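Local coordinates for uncharacterized protein (Bacteroides ovatus CL02T12C04, PDB 6PTM) that probably hydrolyses carrageenan oligosaccharides from their chain ends, as an exo-acting carrageenase of glycoside hydrolase family 42, at residues 97-102 and 526-531. Numbering follows the deposited sequence.
Sequences KNFSLV and YAASNN
With CG turned anti to the carbonyl carbon in N98 (chi1 -68°) and anti to the backbone N in Y526 (chi1 -170°), the amide of one reaches the ring of the other. ND2 of N98 comes to the ring edge near its plane, 3.6 Å from CD2 of Y526, the amide and ring planes 68° apart. Asparagine suits this place because its short side chain can touch the ring while ND2 stays hydrogen-bonded to OD1 of N95. Cut back to an alanine here, the side chain would lose its amide, probably leaving N95 OD1 without that donor and Y526 without this amide at its CD2-CE2 edge. Beside this pair, the small methyl of A527 fits close against helix 92-100 and V102 just beyond it: CB lies 3.9 Å from the centroid of the F99 ring, a CH-pi contact over one face, and 3.6 Å from CG2 of V102. A528 CB adds a looser contact, 4.1 Å from CE1 of F99. No direct hydrogen bond joins the segments; instead a water donates to N98 O (2.7 Å) and accepts from A527 N (2.9 Å). The alanines are central in a type II beta turn, Y526 to S529; A528 takes its left-handed third position, which a methyl tolerates better than a bulky branched side chain. The turn lies after strand 503-506, consistent with the last beta-alpha loop of the family 42 (beta/alpha)8 barrel, packed here against helix 92-100.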
# COMPACT_ATOMS: atom_id res chain seq x y z
N LYS A 97 0.27 -31.00 -9.40
CA LYS A 97 1.43 -30.57 -8.58
C LYS A 97 1.18 -29.14 -8.12
O LYS A 97 1.12 -28.91 -6.89
CB LYS A 97 2.73 -30.72 -9.39
CG LYS A 97 3.13 -32.15 -9.67
CD LYS A 97 4.57 -32.29 -10.15
CE LYS A 97 4.94 -33.68 -10.61
NZ LYS A 97 4.69 -33.85 -12.07
N ASN A 98 0.90 -28.22 -9.07
CA ASN A 98 0.56 -26.81 -8.71
C ASN A 98 -0.53 -26.79 -7.63
O ASN A 98 -0.27 -26.18 -6.59
CB ASN A 98 0.22 -25.95 -9.93
CG ASN A 98 1.40 -25.70 -10.85
OD1 ASN A 98 2.54 -25.67 -10.41
ND2 ASN A 98 1.14 -25.48 -12.13
N PHE A 99 -1.69 -27.44 -7.81
CA PHE A 99 -2.80 -27.38 -6.82
C PHE A 99 -2.47 -28.13 -5.51
O PHE A 99 -3.13 -27.85 -4.46
CB PHE A 99 -4.12 -27.93 -7.38
CG PHE A 99 -4.96 -26.92 -8.12
CD1 PHE A 99 -5.73 -26.00 -7.43
CD2 PHE A 99 -5.00 -26.92 -9.50
CE1 PHE A 99 -6.52 -25.08 -8.10
CE2 PHE A 99 -5.78 -25.99 -10.18
CZ PHE A 99 -6.53 -25.07 -9.48
N SER A 100 -1.56 -29.11 -5.52
CA SER A 100 -1.26 -29.89 -4.29
C SER A 100 -0.56 -28.96 -3.29
O SER A 100 -0.94 -29.02 -2.09
CB SER A 100 -0.47 -31.14 -4.57
OG SER A 100 0.80 -30.81 -5.12
N LEU A 101 0.33 -28.10 -3.81
CA LEU A 101 1.15 -27.11 -3.06
C LEU A 101 0.24 -26.07 -2.40
O LEU A 101 0.76 -25.24 -1.68
CB LEU A 101 2.09 -26.38 -4.03
CG LEU A 101 3.19 -27.21 -4.66
CD1 LEU A 101 3.94 -26.40 -5.71
CD2 LEU A 101 4.14 -27.73 -3.61
N VAL A 102 -1.05 -26.06 -2.73
CA VAL A 102 -1.97 -25.04 -2.15
C VAL A 102 -2.85 -25.75 -1.12
O VAL A 102 -3.64 -26.59 -1.53
CB VAL A 102 -2.79 -24.33 -3.25
CG1 VAL A 102 -3.72 -23.27 -2.69
CG2 VAL A 102 -1.87 -23.73 -4.31
N TYR A 526 1.02 -20.13 -6.77
CA TYR A 526 0.64 -20.17 -8.21
C TYR A 526 -0.81 -20.60 -8.42
O TYR A 526 -1.56 -19.86 -9.08
CB TYR A 526 1.59 -21.03 -9.03
CG TYR A 526 1.41 -20.90 -10.53
CD1 TYR A 526 1.68 -19.71 -11.19
CD2 TYR A 526 0.98 -21.99 -11.29
CE1 TYR A 526 1.53 -19.60 -12.57
CE2 TYR A 526 0.85 -21.90 -12.66
CZ TYR A 526 1.12 -20.70 -13.31
OH TYR A 526 0.98 -20.61 -14.67
N ALA A 527 -1.21 -21.78 -7.95
CA ALA A 527 -2.54 -22.34 -8.32
C ALA A 527 -3.65 -21.42 -7.78
O ALA A 527 -3.55 -20.97 -6.60
CB ALA A 527 -2.66 -23.77 -7.87
N ALA A 528 -4.67 -21.13 -8.61
CA ALA A 528 -5.90 -20.39 -8.22
C ALA A 528 -5.55 -18.93 -7.91
O ALA A 528 -6.37 -18.23 -7.27
CB ALA A 528 -6.58 -21.08 -7.05
N SER A 529 -4.35 -18.48 -8.32
CA SER A 529 -3.95 -17.06 -8.41
C SER A 529 -4.51 -16.51 -9.74
O SER A 529 -5.17 -17.29 -10.53
CB SER A 529 -2.43 -16.91 -8.30
OG SER A 529 -1.74 -17.34 -9.49
N ASN A 530 -4.21 -15.24 -10.01
CA ASN A 530 -4.68 -14.53 -11.22
C ASN A 530 -4.23 -15.31 -12.46
O ASN A 530 -4.91 -15.17 -13.48
CB ASN A 530 -4.24 -13.06 -11.24
CG ASN A 530 -2.76 -12.86 -11.14
OD1 ASN A 530 -2.25 -12.65 -10.03
ND2 ASN A 530 -2.07 -12.97 -12.27
N ASN A 531 -3.15 -16.09 -12.34
CA ASN A 531 -2.59 -16.89 -13.47
C ASN A 531 -3.65 -17.91 -13.97
O ASN A 531 -3.45 -18.46 -15.08
CB ASN A 531 -1.28 -17.56 -13.08
CG ASN A 531 -0.22 -16.53 -12.79
OD1 ASN A 531 0.42 -16.00 -13.72
ND2 ASN A 531 0.04 -16.31 -11.50
O HOH W 1 0.66 -23.71 -6.90